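Local coordinates for protein glucosamine kinase (Streptacidiphilus jiangxiensis, PDB 6HWJ) that catalyses the ATP- and magnesium-dependent phosphorylation of D-glucosamine to D-glucosamine 6-phosphate, and acts more weakly on glucose, at residues A[193-198]-A[301-306]; A[162-167]-A[314-319]. All coordinates share one frame; numbering follows the deposited sequence.

Contact 1 of 2, residues A[193-198]-A[301-306]; sequences DGWDWA and FHVGQI. With MG (magnesium ion), chain C.
Gly194, the first residue of a helix, lies with its bare backbone against Val303 in the turn of 301-306, an instance of a helix start wedged on a short 3-10 turn. Gly194 CA and Val303 CA come within 4.6 Å, and Gly194 N gives a weak, bent hydrogen bond to Val303 O (3.0 Å). On the same tight side, Trp197 NE1 donates almost straight to Ile306 O at 3.0 Å (161°). The oxygen lies near the indole plane, whereas the nitrogen approaches from above the carbonyl plane. With Trp197 CG between the backbone N and the carbonyl carbon (chi1 61°), the indole lies back over Gly194 CA, and its rim atom CZ2 meets the Ile306 CG2 methyl at 4.0 Å. Asp193 caps the helix through a weak bond from Trp195 N to OD1, its CB resting 3.4 Å from Gly304 O. Val303 CG2 makes a CH-pi contact over one face of the Trp195 five-membered ring, 3.8 Å from its centroid. Toward the partly exposed side the fit slackens: His302 meets that indole obliquely, with planes at 44°. Beyond, Gly304 O takes a bond from a water on the magnesium ion that Gln305 OE1 binds at 2.1 Å. Such a metal-binding turn directly after Asp300, which binds D-glucosamine, is consistent with the catalytic loop of phosphotransferases with a protein-kinase-like fold.

Contact 2 of 2, residues A[162-167]-A[314-319]; sequences EMPRPW and AVVDFD. With MG (magnesium ion), chain F; MG (magnesium ion), chain C.
A single carbonyl oxygen, that of Glu162, gathers three groups of the facing segment in a contact with just one hydrogen bond across it. Val315 N donates to Glu162 O at 2.9 Å and nearly straight (165°), tilted from the carbonyl plane. Ala314 CA brings its hydrogen to the same oxygen, CA to O 3.3 Å, and Val315 CG1, held between its own backbone N and carbonyl carbon (chi1 56°), also closes on it. The bond illustrates how one strand-like link can join a loop to a strand without building a sheet. Farther along, Met163 CB and Pro164 CD each lie 3.4 Å from Val315 O; purely apolar contact follows where Pro164 CG crosses Val316 at about a right angle and touches its CG1 at 3.6 Å. Ala314 CB lies against the backbone of Met163, 3.8 Å from Met163 CA. The segment 314-319 then leaves the contact for the metal site, where Asp317 bridges two magnesium ions, OD1 binding one and OD2 the other, each at 2.2 Å. Residues 162-165, between helix 148-157 and strand 166-172, are consistent with the loop after the C-helix in kinase-like folds. Met163 reaches Leu155 of that helix, Pro164 lies on Val185 of strand 179-186, Glu162 forms a salt bridge with Arg228 of helix 212-234, and Val316 packs on Leu307 of strand 306-309.

Overall arrangement
Contacts 1 and 2, with centres about 13 Å apart, meet at a shared magnesium ion, to which Gln305 of the first and Asp317 of the second each give one oxygen. A probable hydrogen bond from Gln305 NE2 to Asp317 OD2 (3.1 Å) couples these two residues directly. Behind the metal, Val316 N probably donates to Gln305 O (2.9 Å), and Ile306 CD1 packs on Val315 CB at 3.7 Å. Along the chain, contact 1 is nested inside the loop that contact 2 closes. Together they flank the active site: contact 1 carries the turn following Asp300, which binds glucosamine, while contact 2 ties the loop leading into the sheet that bears Lys133, which probably binds ATP, to the strand leading into the two-magnesium site.

Contact 1 of 2, residues A[193-198]-A[301-306]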
loop_
_atom_site.group_PDB
_atom_site.type_symbol
_atom_site.label_atom_id
_atom_site.label_comp_id
_atom_site.label_asym_id
_atom_site.label_seq_id
_atom_site.Cartn_x
_atom_site.Cartn_y
_atom_site.Cartn_z
ATOM N N ASP A 193 -8.285 -8.620 -7.323
ATOM C CA ASP A 193 -7.092 -7.798 -7.547
ATOM C C ASP A 193 -6.385 -8.259 -8.817
ATOM O O ASP A 193 -6.688 -9.313 -9.383
ATOM C CB ASP A 193 -6.154 -7.827 -6.328
ATOM C CG ASP A 193 -5.432 -9.153 -6.138
ATOM O OD1 ASP A 193 -4.722 -9.615 -7.049
ATOM O OD2 ASP A 193 -5.562 -9.724 -5.044
ATOM N N GLY A 194 -5.433 -7.438 -9.259
ATOM C CA GLY A 194 -4.824 -7.602 -10.559
ATOM C C GLY A 194 -4.079 -8.904 -10.734
ATOM O O GLY A 194 -3.934 -9.390 -11.858
ATOM N N TRP A 195 -3.582 -9.487 -9.649
ATOM C CA TRP A 195 -2.935 -10.796 -9.807
ATOM C C TRP A 195 -3.944 -11.868 -10.190
ATOM O O TRP A 195 -3.537 -12.967 -10.583
ATOM C CB TRP A 195 -2.161 -11.156 -8.535
ATOM C CG TRP A 195 -0.820 -10.473 -8.527
ATOM C CD1 TRP A 195 -0.378 -9.517 -7.652
ATOM C CD2 TRP A 195 0.241 -10.683 -9.467
ATOM N NE1 TRP A 195 0.909 -9.128 -7.986
ATOM C CE2 TRP A 195 1.307 -9.828 -9.097
ATOM C CE3 TRP A 195 0.402 -11.520 -10.575
ATOM C CZ2 TRP A 195 2.501 -9.786 -9.804
ATOM C CZ3 TRP A 195 1.600 -11.472 -11.277
ATOM C CH2 TRP A 195 2.625 -10.610 -10.888
ATOM N N ASP A 196 -5.243 -11.570 -10.081
ATOM C CA ASP A 196 -6.283 -12.385 -10.692
ATOM C C ASP A 196 -6.671 -11.854 -12.078
ATOM O O ASP A 196 -6.537 -12.568 -13.072
ATOM C CB ASP A 196 -7.513 -12.459 -9.784
ATOM C CG ASP A 196 -7.256 -13.262 -8.526
ATOM O OD1 ASP A 196 -6.707 -14.378 -8.641
ATOM O OD2 ASP A 196 -7.586 -12.776 -7.425
ATOM N N TRP A 197 -7.137 -10.599 -12.154
ATOM C CA TRP A 197 -7.779 -10.147 -13.387
ATOM C C TRP A 197 -6.789 -9.833 -14.493
ATOM O O TRP A 197 -7.115 -10.048 -15.660
ATOM C CB TRP A 197 -8.682 -8.925 -13.155
ATOM C CG TRP A 197 -8.056 -7.661 -12.629
ATOM C CD1 TRP A 197 -8.150 -7.175 -11.353
ATOM C CD2 TRP A 197 -7.294 -6.693 -13.364
ATOM N NE1 TRP A 197 -7.468 -5.981 -11.249
ATOM C CE2 TRP A 197 -6.934 -5.671 -12.471
ATOM C CE3 TRP A 197 -6.860 -6.607 -14.689
ATOM C CZ2 TRP A 197 -6.168 -4.570 -12.866
ATOM C CZ3 TRP A 197 -6.096 -5.525 -15.065
ATOM C CH2 TRP A 197 -5.757 -4.527 -14.153
ATOM N N ALA A 198 -5.581 -9.347 -14.159
ATOM C CA ALA A 198 -4.616 -9.061 -15.204
ATOM C C ALA A 198 -4.047 -10.345 -15.789
ATOM O O ALA A 198 -3.854 -10.447 -17.003
ATOM C CB ALA A 198 -3.491 -8.163 -14.675
ATOM N N PHE A 301 3.227 0.064 -5.209
ATOM C CA PHE A 301 2.258 0.132 -6.301
ATOM C C PHE A 301 2.534 -0.987 -7.285
ATOM O O PHE A 301 3.641 -1.080 -7.832
ATOM C CB PHE A 301 2.353 1.512 -6.962
ATOM C CG PHE A 301 1.170 1.878 -7.809
ATOM C CD1 PHE A 301 -0.111 1.886 -7.285
ATOM C CD2 PHE A 301 1.348 2.261 -9.118
ATOM C CE1 PHE A 301 -1.184 2.236 -8.067
ATOM C CE2 PHE A 301 0.262 2.609 -9.904
ATOM C CZ PHE A 301 -1.004 2.602 -9.365
ATOM N N HIS A 302 1.527 -1.828 -7.515
ATOM C CA HIS A 302 1.629 -2.950 -8.444
ATOM C C HIS A 302 0.214 -3.452 -8.694
ATOM O O HIS A 302 -0.746 -2.996 -8.057
ATOM C CB HIS A 302 2.545 -4.050 -7.894
ATOM C CG HIS A 302 2.118 -4.591 -6.568
ATOM N ND1 HIS A 302 1.117 -5.518 -6.434
ATOM C CD2 HIS A 302 2.570 -4.344 -5.311
ATOM C CE1 HIS A 302 0.963 -5.822 -5.153
ATOM N NE2 HIS A 302 1.832 -5.117 -4.449
ATOM N N VAL A 303 0.086 -4.403 -9.625
ATOM C CA VAL A 303 -1.257 -4.790 -10.071
ATOM C C VAL A 303 -2.048 -5.419 -8.945
ATOM O O VAL A 303 -3.277 -5.431 -8.977
ATOM C CB VAL A 303 -1.210 -5.753 -11.283
ATOM C CG1 VAL A 303 -0.470 -5.129 -12.430
ATOM C CG2 VAL A 303 -0.612 -7.102 -10.875
ATOM N N GLY A 304 -1.370 -6.004 -7.954
ATOM C CA GLY A 304 -2.073 -6.569 -6.809
ATOM C C GLY A 304 -2.774 -5.548 -5.946
ATOM O O GLY A 304 -3.564 -5.944 -5.086
ATOM N N GLN A 305 -2.480 -4.259 -6.126
ATOM C CA GLN A 305 -3.116 -3.197 -5.361
ATOM C C GLN A 305 -4.292 -2.590 -6.119
ATOM O O GLN A 305 -4.855 -1.590 -5.671
ATOM C CB GLN A 305 -2.121 -2.089 -5.028
ATOM C CG GLN A 305 -0.773 -2.556 -4.472
ATOM C CD GLN A 305 -0.877 -3.125 -3.077
ATOM O OE1 GLN A 305 -1.894 -3.726 -2.698
ATOM N NE2 GLN A 305 0.185 -2.929 -2.279
ATOM N N ILE A 306 -4.642 -3.145 -7.278
ATOM C CA ILE A 306 -5.726 -2.607 -8.104
ATOM C C ILE A 306 -6.856 -3.621 -8.142
ATOM O O ILE A 306 -6.694 -4.729 -8.677
ATOM C CB ILE A 306 -5.258 -2.267 -9.531
ATOM C CG1 ILE A 306 -4.003 -1.381 -9.508
ATOM C CG2 ILE A 306 -6.403 -1.579 -10.289
ATOM C CD1 ILE A 306 -4.216 0.026 -8.971
HETATM MG MG MG C . -1.984 -5.004 -1.057
HETATM O O HOH W 1 -2.457 -6.565 -2.550
HETATM O O HOH W 2 -4.016 -4.798 -1.101
HETATM O O HOH W 3 -2.621 -6.540 0.338
#

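Contact 2 of 2, residues A[162-167]-A[314-319]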
loop_
_atom_site.group_PDB
_atom_site.type_symbol
_atom_site.label_atom_id
_atom_site.label_comp_id
_atom_site.label_asym_id
_atom_site.label_seq_id
_atom_site.Cartn_x
_atom_site.Cartn_y
_atom_site.Cartn_z
ATOM N N GLU A 162 -11.001 6.591 -8.232
ATOM C CA GLU A 162 -10.679 5.206 -8.585
ATOM C C GLU A 162 -10.036 4.501 -7.390
ATOM O O GLU A 162 -8.893 4.069 -7.407
ATOM C CB GLU A 162 -9.791 5.169 -9.818
ATOM C CG GLU A 162 -10.579 5.441 -11.093
ATOM C CD GLU A 162 -9.693 5.547 -12.300
ATOM O OE1 GLU A 162 -9.520 4.529 -12.997
ATOM O OE2 GLU A 162 -9.164 6.653 -12.530
ATOM N N MET A 163 -10.834 4.429 -6.327
ATOM C CA MET A 163 -10.505 3.780 -5.073
ATOM C C MET A 163 -11.826 3.502 -4.354
ATOM O O MET A 163 -12.825 4.158 -4.646
ATOM C CB MET A 163 -9.600 4.667 -4.211
ATOM C CG MET A 163 -10.193 6.007 -3.870
ATOM S SD MET A 163 -9.148 6.983 -2.748
ATOM C CE MET A 163 -10.005 8.531 -2.739
ATOM N N PRO A 164 -11.859 2.558 -3.417
ATOM C CA PRO A 164 -13.076 2.391 -2.608
ATOM C C PRO A 164 -13.462 3.742 -2.027
ATOM O O PRO A 164 -12.622 4.446 -1.453
ATOM C CB PRO A 164 -12.662 1.391 -1.524
ATOM C CG PRO A 164 -11.456 0.690 -2.061
ATOM C CD PRO A 164 -10.746 1.734 -2.917
ATOM N N ARG A 165 -14.719 4.136 -2.231
ATOM C CA ARG A 165 -15.134 5.455 -1.800
ATOM C C ARG A 165 -14.819 5.631 -0.307
ATOM O O ARG A 165 -15.216 4.793 0.505
ATOM C CB ARG A 165 -16.635 5.667 -2.042
ATOM C CG ARG A 165 -17.102 7.063 -1.623
ATOM C CD ARG A 165 -18.577 7.091 -1.277
ATOM N NE ARG A 165 -19.426 7.188 -2.460
ATOM C CZ ARG A 165 -19.874 8.328 -2.979
ATOM N NH1 ARG A 165 -20.643 8.298 -4.056
ATOM N NH2 ARG A 165 -19.553 9.492 -2.432
ATOM N N PRO A 166 -14.114 6.689 0.081
ATOM C CA PRO A 166 -13.887 6.934 1.507
ATOM C C PRO A 166 -15.147 7.450 2.172
ATOM O O PRO A 166 -15.825 8.334 1.646
ATOM C CB PRO A 166 -12.770 7.984 1.518
ATOM C CG PRO A 166 -12.984 8.729 0.260
ATOM C CD PRO A 166 -13.455 7.716 -0.760
ATOM N N TRP A 167 -15.448 6.877 3.335
ATOM C CA TRP A 167 -16.503 7.344 4.212
ATOM C C TRP A 167 -15.976 8.208 5.343
ATOM O O TRP A 167 -16.590 9.217 5.690
ATOM C CB TRP A 167 -17.248 6.153 4.832
ATOM C CG TRP A 167 -18.141 5.393 3.897
ATOM C CD1 TRP A 167 -17.956 5.188 2.561
ATOM C CD2 TRP A 167 -19.359 4.722 4.247
ATOM N NE1 TRP A 167 -18.980 4.431 2.056
ATOM C CE2 TRP A 167 -19.859 4.130 3.067
ATOM C CE3 TRP A 167 -20.072 4.564 5.442
ATOM C CZ2 TRP A 167 -21.031 3.390 3.046
ATOM C CZ3 TRP A 167 -21.253 3.840 5.424
ATOM C CH2 TRP A 167 -21.725 3.262 4.232
ATOM N N ALA A 314 -10.043 0.307 -8.860
ATOM C CA ALA A 314 -9.945 0.893 -7.525
ATOM C C ALA A 314 -8.602 0.523 -6.908
ATOM O O ALA A 314 -8.308 -0.660 -6.754
ATOM C CB ALA A 314 -11.092 0.390 -6.636
ATOM N N VAL A 315 -7.798 1.528 -6.549
ATOM C CA VAL A 315 -6.495 1.293 -5.926
ATOM C C VAL A 315 -6.682 1.236 -4.416
ATOM O O VAL A 315 -7.512 1.965 -3.839
ATOM C CB VAL A 315 -5.471 2.361 -6.344
ATOM C CG1 VAL A 315 -5.966 3.750 -6.030
ATOM C CG2 VAL A 315 -4.113 2.099 -5.617
ATOM N N VAL A 316 -5.944 0.332 -3.767
ATOM C CA VAL A 316 -5.996 0.183 -2.315
ATOM C C VAL A 316 -4.576 0.074 -1.772
ATOM O O VAL A 316 -3.607 0.061 -2.531
ATOM C CB VAL A 316 -6.822 -1.039 -1.891
ATOM C CG1 VAL A 316 -8.244 -0.916 -2.378
ATOM C CG2 VAL A 316 -6.204 -2.304 -2.455
ATOM N N ASP A 317 -4.468 0.014 -0.434
ATOM C CA ASP A 317 -3.214 -0.310 0.271
ATOM C C ASP A 317 -2.231 0.858 0.233
ATOM O O ASP A 317 -1.247 0.826 -0.509
ATOM C CB ASP A 317 -2.600 -1.568 -0.354
ATOM C CG ASP A 317 -1.597 -2.264 0.575
ATOM O OD1 ASP A 317 -1.094 -1.616 1.513
ATOM O OD2 ASP A 317 -1.321 -3.470 0.343
ATOM N N PHE A 318 -2.471 1.878 1.062
ATOM C CA PHE A 318 -1.665 3.088 1.090
ATOM C C PHE A 318 -0.749 3.197 2.316
ATOM O O PHE A 318 -0.353 4.312 2.688
ATOM C CB PHE A 318 -2.583 4.302 1.022
ATOM C CG PHE A 318 -3.115 4.577 -0.367
ATOM C CD1 PHE A 318 -2.337 5.239 -1.290
ATOM C CD2 PHE A 318 -4.380 4.158 -0.734
ATOM C CE1 PHE A 318 -2.811 5.493 -2.564
ATOM C CE2 PHE A 318 -4.857 4.404 -2.003
ATOM C CZ PHE A 318 -4.073 5.073 -2.915
ATOM N N ASP A 319 -0.390 2.063 2.924
ATOM C CA ASP A 319 0.461 2.066 4.110
ATOM C C ASP A 319 1.927 2.332 3.798
ATOM O O ASP A 319 2.702 2.603 4.722
ATOM C CB ASP A 319 0.369 0.717 4.832
ATOM C CG ASP A 319 -0.944 0.525 5.537
ATOM O OD1 ASP A 319 -1.566 1.535 5.923
ATOM O OD2 ASP A 319 -1.355 -0.641 5.708
HETATM MG MG MG F . 0.247 -2.473 3.021
HETATM MG MG MG C . -1.984 -5.004 -1.057
HETATM O O HOH W 4 0.632 -4.159 1.772
HETATM O O HOH W 1 -2.457 -6.565 -2.550
HETATM O O HOH W 2 -4.016 -4.798 -1.101
HETATM O O HOH W 3 -2.621 -6.540 0.338
HETATM O O HOH W 5 1.579 -1.628 1.493
#